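Local coordinates for sugar-phosphate aldolase (Thermotoga maritima, PDB 1PVT), which is a member of the class II aldolase and adducin family, an alpha/beta protein built around a large mixed beta-sheet, at residues Y41-V46 against H89-H94; K149-V154 against V210-K215; S163-E168 against D187-D192. All coordinates share one frame; numbering follows the deposited sequence.

Contact 1: residues Y41-V46 against H89-H94; sequences YEVKSV and HYEILH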
loop_
_atom_site.group_PDB
_atom_site.type_symbol
_atom_site.label_atom_id
_atom_site.label_comp_id
_atom_site.label_asym_id
_atom_site.label_seq_id
_atom_site.Cartn_x
_atom_site.Cartn_y
_atom_site.Cartn_z
ATOM N N TYR A 41 -17.560 -6.954 -17.919
ATOM C CA TYR A 41 -17.214 -8.276 -17.422
ATOM C C TYR A 41 -16.529 -9.064 -18.522
ATOM O O TYR A 41 -17.106 -9.290 -19.589
ATOM C CB TYR A 41 -18.453 -9.027 -16.920
ATOM C CG TYR A 41 -18.190 -9.642 -15.570
ATOM C CD1 TYR A 41 -18.696 -9.058 -14.401
ATOM C CD2 TYR A 41 -17.340 -10.746 -15.445
ATOM C CE1 TYR A 41 -18.355 -9.555 -13.142
ATOM C CE2 TYR A 41 -16.989 -11.250 -14.196
ATOM C CZ TYR A 41 -17.498 -10.652 -13.049
ATOM O OH TYR A 41 -17.139 -11.153 -11.817
ATOM N N GLU A 42 -15.294 -9.480 -18.261
ATOM C CA GLU A 42 -14.527 -10.211 -19.252
ATOM C C GLU A 42 -13.461 -11.120 -18.645
ATOM O O GLU A 42 -12.297 -10.730 -18.549
ATOM C CB GLU A 42 -13.878 -9.199 -20.199
ATOM C CG GLU A 42 -14.893 -8.390 -21.009
ATOM C CD GLU A 42 -14.365 -7.038 -21.481
ATOM O OE1 GLU A 42 -13.254 -6.988 -22.058
ATOM O OE2 GLU A 42 -15.078 -6.026 -21.282
ATOM N N VAL A 43 -13.843 -12.331 -18.244
ATOM C CA VAL A 43 -12.879 -13.256 -17.661
ATOM C C VAL A 43 -11.896 -13.730 -18.718
ATOM O O VAL A 43 -12.268 -14.414 -19.668
ATOM C CB VAL A 43 -13.570 -14.468 -17.044
ATOM C CG1 VAL A 43 -12.539 -15.418 -16.471
ATOM C CG2 VAL A 43 -14.516 -14.009 -15.960
ATOM N N LYS A 44 -10.634 -13.357 -18.542
ATOM C CA LYS A 44 -9.589 -13.715 -19.488
ATOM C C LYS A 44 -8.783 -14.873 -18.931
ATOM O O LYS A 44 -8.263 -15.697 -19.678
ATOM C CB LYS A 44 -8.670 -12.508 -19.721
ATOM C CG LYS A 44 -7.976 -12.427 -21.099
ATOM C CD LYS A 44 -6.985 -13.569 -21.372
ATOM C CE LYS A 44 -7.610 -14.668 -22.233
ATOM N NZ LYS A 44 -8.051 -14.175 -23.573
ATOM N N SER A 45 -8.677 -14.941 -17.612
ATOM C CA SER A 45 -7.908 -16.015 -17.017
ATOM C C SER A 45 -8.311 -16.389 -15.600
ATOM O O SER A 45 -8.881 -15.593 -14.855
ATOM C CB SER A 45 -6.422 -15.662 -17.055
ATOM O OG SER A 45 -5.641 -16.733 -16.568
ATOM N N VAL A 46 -8.004 -17.632 -15.254
ATOM C CA VAL A 46 -8.281 -18.198 -13.942
ATOM C C VAL A 46 -6.957 -18.619 -13.326
ATOM O O VAL A 46 -6.113 -19.232 -13.989
ATOM C CB VAL A 46 -9.181 -19.439 -14.055
ATOM C CG1 VAL A 46 -9.080 -20.288 -12.786
ATOM C CG2 VAL A 46 -10.617 -19.003 -14.293
ATOM N N HIS A 89 -9.200 -20.425 -6.081
ATOM C CA HIS A 89 -9.168 -19.750 -7.360
ATOM C C HIS A 89 -9.698 -18.338 -7.396
ATOM O O HIS A 89 -10.657 -17.971 -6.701
ATOM C CB HIS A 89 -9.875 -20.604 -8.408
ATOM C CG HIS A 89 -9.155 -21.879 -8.712
ATOM N ND1 HIS A 89 -7.881 -21.902 -9.241
ATOM C CD2 HIS A 89 -9.508 -23.172 -8.524
ATOM C CE1 HIS A 89 -7.480 -23.155 -9.366
ATOM N NE2 HIS A 89 -8.448 -23.947 -8.937
ATOM N N TYR A 90 -9.018 -17.551 -8.217
ATOM C CA TYR A 90 -9.357 -16.161 -8.448
ATOM C C TYR A 90 -9.237 -16.025 -9.953
ATOM O O TYR A 90 -8.447 -16.743 -10.583
ATOM C CB TYR A 90 -8.362 -15.235 -7.746
ATOM C CG TYR A 90 -7.001 -15.133 -8.409
ATOM C CD1 TYR A 90 -6.780 -14.249 -9.471
ATOM C CD2 TYR A 90 -5.920 -15.878 -7.938
ATOM C CE1 TYR A 90 -5.515 -14.100 -10.043
ATOM C CE2 TYR A 90 -4.647 -15.737 -8.502
ATOM C CZ TYR A 90 -4.451 -14.844 -9.551
ATOM O OH TYR A 90 -3.185 -14.683 -10.082
ATOM N N GLU A 91 -10.011 -15.114 -10.529
ATOM C CA GLU A 91 -9.983 -14.924 -11.972
ATOM C C GLU A 91 -9.531 -13.526 -12.406
ATOM O O GLU A 91 -9.806 -12.532 -11.733
ATOM C CB GLU A 91 -11.365 -15.257 -12.543
ATOM C CG GLU A 91 -12.528 -14.682 -11.729
ATOM C CD GLU A 91 -13.892 -15.225 -12.164
ATOM O OE1 GLU A 91 -14.929 -14.646 -11.749
ATOM O OE2 GLU A 91 -13.925 -16.232 -12.914
ATOM N N ILE A 92 -8.820 -13.469 -13.527
ATOM C CA ILE A 92 -8.327 -12.211 -14.052
ATOM C C ILE A 92 -9.251 -11.641 -15.119
ATOM O O ILE A 92 -9.488 -12.273 -16.148
ATOM C CB ILE A 92 -6.948 -12.386 -14.663
ATOM C CG1 ILE A 92 -5.971 -12.836 -13.579
ATOM C CG2 ILE A 92 -6.506 -11.090 -15.319
ATOM C CD1 ILE A 92 -4.559 -13.107 -14.091
ATOM N N LEU A 93 -9.771 -10.443 -14.859
ATOM C CA LEU A 93 -10.665 -9.737 -15.784
ATOM C C LEU A 93 -9.840 -8.821 -16.692
ATOM O O LEU A 93 -10.036 -8.803 -17.911
ATOM C CB LEU A 93 -11.693 -8.900 -15.010
ATOM C CG LEU A 93 -12.960 -9.573 -14.463
ATOM C CD1 LEU A 93 -12.597 -10.770 -13.597
ATOM C CD2 LEU A 93 -13.777 -8.556 -13.665
ATOM N N HIS A 94 -8.933 -8.050 -16.089
ATOM C CA HIS A 94 -8.046 -7.163 -16.838
ATOM C C HIS A 94 -6.599 -7.404 -16.390
ATOM O O HIS A 94 -6.350 -7.823 -15.250
ATOM C CB HIS A 94 -8.440 -5.685 -16.644
ATOM C CG HIS A 94 -7.585 -4.718 -17.422
ATOM N ND1 HIS A 94 -7.037 -5.024 -18.654
ATOM C CD2 HIS A 94 -7.192 -3.449 -17.146
ATOM C CE1 HIS A 94 -6.343 -3.989 -19.099
ATOM N NE2 HIS A 94 -6.422 -3.021 -18.203
#
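Glu91 holds CG between its backbone N and carbonyl carbon (chi1 44°) and runs extended beyond it, while Val43 has CG1 anti to its own N and CG2 anti to its carbonyl carbon. The two side chains cross at about a right angle, and both valine methyls lie at the same carboxylate oxygen: CG2 of Val43 is 3.8 Å from OE2 of Glu91. The setting is an antiparallel strand pair with a classic beta bulge at one border of the mixed sheet, where strand 45-49 is the outermost within the chain and strand 89-92 its neighbour. At the bulge Lys44 and Ser45 both face Ile92, whose O accepts two backbone N-H groups. Lys44 N reaches this oxygen at 2.9 Å, and Ser45 N reaches it at 3.1 Å in the carbonyl plane, on a lone pair. The return bond, Ile92 N to Ser45 O, is modelled so short that its length is doubtful. Ser45 and Ile92 form the hydrogen-bonded pair and meet side by side, CB of Ser45 4.1 Å from CB of Ile92. One step on, Val46 and Glu91 make the non-hydrogen-bonded pair, with their side chains on the other face. Before the bulge the pairing gives way to a CA-H...O contact, Leu93 CA lying 3.4 Å from Glu42 O. On its far side strand 89-92 is joined to strand 79-84, where Ile92 packs on Leu82 and Leu93 on Leu81. The ring of Tyr41 approaches Leu93, where the chain turns a corner; its hydroxyl is hydrogen-bonded to Tyr59 OH, whereas OE1 of Glu91 lies 4.1 Å from Tyr41 OH, too far for a hydrogen bond. CD2 of Leu93 sits over one face of the Tyr41 ring, offset toward the rim, 4.2 Å from CE2 of Tyr41.

Contact 2: residues K149-V154 against V210-K215; sequences KIHPEV and VEILEK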
loop_
_atom_site.group_PDB
_atom_site.type_symbol
_atom_site.label_atom_id
_atom_site.label_comp_id
_atom_site.label_asym_id
_atom_site.label_seq_id
_atom_site.Cartn_x
_atom_site.Cartn_y
_atom_site.Cartn_z
ATOM N N LYS A 149 5.018 14.266 15.236
ATOM C CA LYS A 149 4.453 15.563 15.567
ATOM C C LYS A 149 5.400 16.666 15.145
ATOM O O LYS A 149 5.481 17.710 15.792
ATOM C CB LYS A 149 4.156 15.659 17.069
ATOM C CG LYS A 149 3.071 16.697 17.413
ATOM C CD LYS A 149 2.436 16.469 18.802
ATOM C CE LYS A 149 1.192 17.349 19.011
ATOM N NZ LYS A 149 0.505 17.116 20.314
ATOM N N ILE A 150 6.114 16.429 14.051
ATOM C CA ILE A 150 7.055 17.411 13.536
ATOM C C ILE A 150 6.298 18.564 12.913
ATOM O O ILE A 150 6.809 19.679 12.813
ATOM C CB ILE A 150 7.968 16.809 12.488
ATOM C CG1 ILE A 150 8.773 15.676 13.114
ATOM C CG2 ILE A 150 8.905 17.872 11.954
ATOM C CD1 ILE A 150 9.676 14.967 12.140
ATOM N N HIS A 151 5.081 18.282 12.472
ATOM C CA HIS A 151 4.224 19.304 11.903
ATOM C C HIS A 151 2.815 18.766 11.896
ATOM O O HIS A 151 2.580 17.592 11.603
ATOM C CB HIS A 151 4.653 19.702 10.485
ATOM C CG HIS A 151 4.679 18.570 9.510
ATOM N ND1 HIS A 151 4.490 18.755 8.157
ATOM C CD2 HIS A 151 4.901 17.247 9.680
ATOM C CE1 HIS A 151 4.593 17.594 7.536
ATOM N NE2 HIS A 151 4.843 16.662 8.438
ATOM N N PRO A 152 1.856 19.623 12.244
ATOM C CA PRO A 152 0.440 19.260 12.293
ATOM C C PRO A 152 0.065 18.230 11.235
ATOM O O PRO A 152 -0.448 17.167 11.556
ATOM C CB PRO A 152 -0.252 20.600 12.097
ATOM C CG PRO A 152 0.654 21.522 12.875
ATOM C CD PRO A 152 2.039 21.073 12.444
ATOM N N GLU A 153 0.340 18.549 9.979
ATOM C CA GLU A 153 0.041 17.656 8.868
ATOM C C GLU A 153 -0.020 16.163 9.200
ATOM O O GLU A 153 -0.890 15.456 8.699
ATOM C CB GLU A 153 1.059 17.882 7.747
ATOM C CG GLU A 153 0.688 18.997 6.770
ATOM C CD GLU A 153 0.027 18.463 5.504
ATOM O OE1 GLU A 153 0.761 17.962 4.615
ATOM O OE2 GLU A 153 -1.224 18.533 5.403
ATOM N N VAL A 154 0.892 15.672 10.032
ATOM C CA VAL A 154 0.894 14.252 10.371
ATOM C C VAL A 154 -0.284 13.859 11.249
ATOM O O VAL A 154 -1.061 12.963 10.915
ATOM C CB VAL A 154 2.161 13.862 11.114
ATOM C CG1 VAL A 154 2.283 12.349 11.152
ATOM C CG2 VAL A 154 3.356 14.498 10.458
ATOM N N VAL A 210 1.543 8.843 2.249
ATOM C CA VAL A 210 2.924 8.474 1.990
ATOM C C VAL A 210 3.699 9.779 1.967
ATOM O O VAL A 210 4.631 9.971 2.743
ATOM C CB VAL A 210 3.077 7.800 0.638
ATOM C CG1 VAL A 210 4.537 7.616 0.325
ATOM C CG2 VAL A 210 2.381 6.472 0.654
ATOM N N GLU A 211 3.295 10.683 1.076
ATOM C CA GLU A 211 3.936 11.991 0.949
ATOM C C GLU A 211 4.204 12.592 2.313
ATOM O O GLU A 211 5.348 12.866 2.675
ATOM C CB GLU A 211 3.044 12.944 0.171
ATOM C CG GLU A 211 3.355 13.022 -1.280
ATOM C CD GLU A 211 2.658 14.191 -1.929
ATOM O OE1 GLU A 211 3.014 14.534 -3.077
ATOM O OE2 GLU A 211 1.747 14.768 -1.291
ATOM N N ILE A 212 3.133 12.794 3.072
ATOM C CA ILE A 212 3.231 13.373 4.407
ATOM C C ILE A 212 4.208 12.617 5.308
ATOM O O ILE A 212 5.084 13.232 5.910
ATOM C CB ILE A 212 1.820 13.484 5.054
ATOM C CG1 ILE A 212 1.012 14.528 4.278
ATOM C CG2 ILE A 212 1.920 13.897 6.513
ATOM C CD1 ILE A 212 -0.425 14.626 4.676
ATOM N N LEU A 213 4.084 11.299 5.401
ATOM C CA LEU A 213 5.022 10.552 6.222
ATOM C C LEU A 213 6.442 10.858 5.778
ATOM O O LEU A 213 7.327 11.109 6.597
ATOM C CB LEU A 213 4.773 9.055 6.110
ATOM C CG LEU A 213 3.653 8.528 7.004
ATOM C CD1 LEU A 213 3.703 7.006 7.014
ATOM C CD2 LEU A 213 3.816 9.066 8.430
ATOM N N GLU A 214 6.656 10.841 4.469
ATOM C CA GLU A 214 7.974 11.123 3.917
ATOM C C GLU A 214 8.471 12.490 4.363
ATOM O O GLU A 214 9.591 12.635 4.853
ATOM C CB GLU A 214 7.923 11.117 2.394
ATOM C CG GLU A 214 8.872 10.147 1.719
ATOM C CD GLU A 214 10.263 10.161 2.309
ATOM O OE1 GLU A 214 10.432 9.665 3.443
ATOM O OE2 GLU A 214 11.187 10.663 1.635
ATOM N N LYS A 215 7.624 13.495 4.177
ATOM C CA LYS A 215 7.989 14.850 4.533
ATOM C C LYS A 215 8.431 14.906 5.974
ATOM O O LYS A 215 9.473 15.477 6.277
ATOM C CB LYS A 215 6.816 15.795 4.296
ATOM C CG LYS A 215 7.261 17.208 4.047
ATOM C CD LYS A 215 6.235 17.976 3.227
ATOM C CE LYS A 215 6.746 19.367 2.805
ATOM N NZ LYS A 215 5.859 20.028 1.778
#
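Val154 and Ile212 bring their CA atoms to 6.5 Å where segment 149-154, turning into helix 152-157, meets one side of helix 203-224. Ile212 gives the largest share of the contact, with contributions from Glu153, His151, Val154 and Lys215. Its CG1 stands anti to the carbonyl carbon (chi1 -68°), which leaves CG2 anti to the backbone N, and the two branches meet different groups. The CG2 methyl turns to the backbone opposite, 3.9 Å from Glu153 O, and also reaches the Val154 side chain, with CG2 of Ile212 4.2 Å from CG2 of Val154. The CG1-CD1 branch lies against the carboxylate of Glu153. The Glu153 chain is bent at chi2 (-98°), which turns CD aside; it crosses Ile212 at about a right angle, OE1 of Glu153 lying 3.5 Å from CD1 of Ile212. His151 adds a flat group beside this pair. Its edge is turned to the helix backbone, NE2 of His151 4.3 Å from Ile212 O, too far for a hydrogen bond, and CE1 of His151 comes as close to CB of Lys215, one turn along the helix. Over one face of the imidazole lies CB of Glu153, 3.5 Å above the ring plane, so two side chains of segment 149-154 pack on each other as they face the helix. Ala216, next along helix 203-224, is touched by both His151 and Val154, while Ile212 also packs on Phe157 of helix 152-157. The start of helix 152-157 and the turn before it thus pack on helix 203-224 by van der Waals contact, a carboxylate oxygen lying against aliphatic carbons. OE1 of Glu153 is 6.2 Å from NZ of Lys215, too far for a salt bridge, so any attraction between these charges would be long-range.

Contact 3: residues S163-E168 against D187-D192; sequences SVVEFE and DAVLWD
Trp191 begins its contact at CB, which lies 3.6 Å from CD1 of Phe167. Its CG is anti to the carbonyl carbon (chi1 -67°) and sits at the edge of the Phe167 ring, in the plane of that ring, 4.0 Å from CD1 of Phe167. On the pyrrole side CD1 of Trp191 meets CB of Val165 at 4.1 Å, and beyond it NE1 has a weak hydrogen bond to Thr179 OG1 of helix 173-182. Along the benzo side CD2, CE3 and CZ3 all come near CE1 of Phe167; the spacing at CE3 is shorter than carbons allow and is doubtful. The Phe167 ring and the six-membered ring of Trp191 are oblique, planes at 52°. Away from this pair, Phe167 stacks on His194, and the indole meets the ring of His125. This lies near the C-terminal ends of two parallel strands of a beta-alpha-beta unit: strand 163-165, helix 173-182 and strand 188-191, with strand 163-165 outermost within this chain. Backbone bonds join the strands alternately. Leu190 N donates to Ser163 O at 2.9 Å, Val165 N donates to Leu190 O at 2.9 Å, and further on Asp192 N makes a weak bond to Val165 O. On the sheet face that carries Ser163 and Val189, the side chains of Val165 and Val189 pack together, and OG of Ser163 touches CG2 of Val189 at 3.5 Å while bonding weakly to Lys182 O. The other face carries Val164 and Leu190; here CG1 of Val164, anti to its own backbone N, is 3.4 Å from Leu190 O. That methyl also lies close beside CB of Asp192, where the two side chains pass at a slant and the carboxylate group lies beyond, OD2 of Asp192 3.9 Å from CG1 of Val164.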
loop_
_atom_site.group_PDB
_atom_site.type_symbol
_atom_site.label_atom_id
_atom_site.label_comp_id
_atom_site.label_asym_id
_atom_site.label_seq_id
_atom_site.Cartn_x
_atom_site.Cartn_y
_atom_site.Cartn_z
ATOM N N SER A 163 2.293 2.241 13.227
ATOM C CA SER A 163 2.892 1.081 13.864
ATOM C C SER A 163 3.875 0.396 12.923
ATOM O O SER A 163 3.694 0.403 11.704
ATOM C CB SER A 163 1.801 0.099 14.271
ATOM O OG SER A 163 1.018 -0.251 13.145
ATOM N N VAL A 164 4.921 -0.189 13.495
ATOM C CA VAL A 164 5.929 -0.879 12.708
ATOM C C VAL A 164 5.573 -2.351 12.690
ATOM O O VAL A 164 4.866 -2.825 13.569
ATOM C CB VAL A 164 7.323 -0.716 13.324
ATOM C CG1 VAL A 164 8.353 -1.379 12.442
ATOM C CG2 VAL A 164 7.641 0.750 13.502
ATOM N N VAL A 165 6.065 -3.073 11.693
ATOM C CA VAL A 165 5.781 -4.498 11.570
ATOM C C VAL A 165 7.038 -5.303 11.236
ATOM O O VAL A 165 7.667 -5.079 10.200
ATOM C CB VAL A 165 4.728 -4.751 10.470
ATOM C CG1 VAL A 165 4.560 -6.248 10.237
ATOM C CG2 VAL A 165 3.405 -4.123 10.865
ATOM N N GLU A 166 7.397 -6.243 12.111
ATOM C CA GLU A 166 8.575 -7.084 11.899
ATOM C C GLU A 166 8.397 -7.833 10.580
ATOM O O GLU A 166 7.564 -8.736 10.464
ATOM C CB GLU A 166 8.750 -8.091 13.042
ATOM C CG GLU A 166 8.097 -7.700 14.368
ATOM C CD GLU A 166 6.570 -7.827 14.340
ATOM O OE1 GLU A 166 6.066 -8.886 13.892
ATOM O OE2 GLU A 166 5.876 -6.874 14.774
ATOM N N PHE A 167 9.187 -7.436 9.589
ATOM C CA PHE A 167 9.143 -8.025 8.260
ATOM C C PHE A 167 9.827 -9.388 8.247
ATOM O O PHE A 167 11.018 -9.491 8.548
ATOM C CB PHE A 167 9.844 -7.091 7.272
ATOM C CG PHE A 167 9.465 -7.325 5.837
ATOM C CD1 PHE A 167 8.454 -6.577 5.242
ATOM C CD2 PHE A 167 10.115 -8.297 5.082
ATOM C CE1 PHE A 167 8.097 -6.793 3.911
ATOM C CE2 PHE A 167 9.763 -8.520 3.751
ATOM C CZ PHE A 167 8.753 -7.766 3.164
ATOM N N GLU A 168 9.081 -10.425 7.880
ATOM C CA GLU A 168 9.631 -11.777 7.837
ATOM C C GLU A 168 9.608 -12.372 6.429
ATOM O O GLU A 168 10.656 -12.634 5.830
ATOM C CB GLU A 168 8.842 -12.700 8.775
ATOM C CG GLU A 168 8.726 -12.235 10.231
ATOM C CD GLU A 168 10.036 -12.312 11.003
ATOM O OE1 GLU A 168 10.773 -13.308 10.832
ATOM O OE2 GLU A 168 10.317 -11.384 11.797
ATOM N N ASP A 187 -4.079 4.352 9.887
ATOM C CA ASP A 187 -3.985 4.578 8.454
ATOM C C ASP A 187 -2.627 4.394 7.792
ATOM O O ASP A 187 -2.417 4.872 6.676
ATOM C CB ASP A 187 -4.543 5.949 8.093
ATOM C CG ASP A 187 -6.020 5.893 7.741
ATOM O OD1 ASP A 187 -6.497 4.814 7.316
ATOM O OD2 ASP A 187 -6.703 6.930 7.873
ATOM N N ALA A 188 -1.716 3.682 8.454
ATOM C CA ALA A 188 -0.393 3.430 7.895
ATOM C C ALA A 188 0.438 2.472 8.743
ATOM O O ALA A 188 0.442 2.551 9.972
ATOM C CB ALA A 188 0.356 4.746 7.719
ATOM N N VAL A 189 1.144 1.569 8.072
ATOM C CA VAL A 189 2.004 0.611 8.748
ATOM C C VAL A 189 3.369 0.635 8.098
ATOM O O VAL A 189 3.471 0.581 6.875
ATOM C CB VAL A 189 1.440 -0.817 8.657
ATOM C CG1 VAL A 189 2.577 -1.844 8.700
ATOM C CG2 VAL A 189 0.483 -1.056 9.813
ATOM N N LEU A 190 4.414 0.716 8.916
ATOM C CA LEU A 190 5.779 0.737 8.409
ATOM C C LEU A 190 6.365 -0.648 8.500
ATOM O O LEU A 190 6.560 -1.145 9.604
ATOM C CB LEU A 190 6.654 1.668 9.241
ATOM C CG LEU A 190 6.498 3.168 9.066
ATOM C CD1 LEU A 190 7.068 3.835 10.284
ATOM C CD2 LEU A 190 7.192 3.639 7.797
ATOM N N TRP A 191 6.627 -1.286 7.359
ATOM C CA TRP A 191 7.244 -2.611 7.384
ATOM C C TRP A 191 8.700 -2.317 7.624
ATOM O O TRP A 191 9.430 -1.963 6.702
ATOM C CB TRP A 191 7.107 -3.351 6.055
ATOM C CG TRP A 191 5.712 -3.740 5.703
ATOM C CD1 TRP A 191 4.601 -3.653 6.500
ATOM C CD2 TRP A 191 5.268 -4.272 4.450
ATOM N NE1 TRP A 191 3.494 -4.098 5.814
ATOM C CE2 TRP A 191 3.877 -4.484 4.555
ATOM C CE3 TRP A 191 5.911 -4.586 3.251
ATOM C CZ2 TRP A 191 3.122 -4.997 3.503
ATOM C CZ3 TRP A 191 5.158 -5.096 2.209
ATOM C CH2 TRP A 191 3.777 -5.296 2.341
ATOM N N ASP A 192 9.113 -2.445 8.876
ATOM C CA ASP A 192 10.481 -2.167 9.252
ATOM C C ASP A 192 11.474 -2.711 8.236
ATOM O O ASP A 192 11.506 -3.913 7.965
ATOM C CB ASP A 192 10.773 -2.744 10.637
ATOM C CG ASP A 192 12.150 -2.370 11.137
ATOM O OD1 ASP A 192 13.134 -2.927 10.603
ATOM O OD2 ASP A 192 12.246 -1.511 12.049
#

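From the N terminus the chain first closes contact 1, pairing 41-46 with 89-94 at one border of the sheet before either of the others opens. Contact 2 then opens at 149-154 and closes only when helix 203-224 returns with 210-215. Contact 3 is nested inside that loop: segment 163-168 follows soon after helix 152-157, and segment 187-192 comes before the long helix; it pairs the strands at the other border of the same sheet. Contacts 2 and 3 touch, CD1 of Leu213 lying 4.1 Å from CB of Ala188, so helix 203-224 meets strand 188-191 there. Contact 1 stands apart, its nearest atoms about 17 Å from contact 3 and about 23 Å from contact 2.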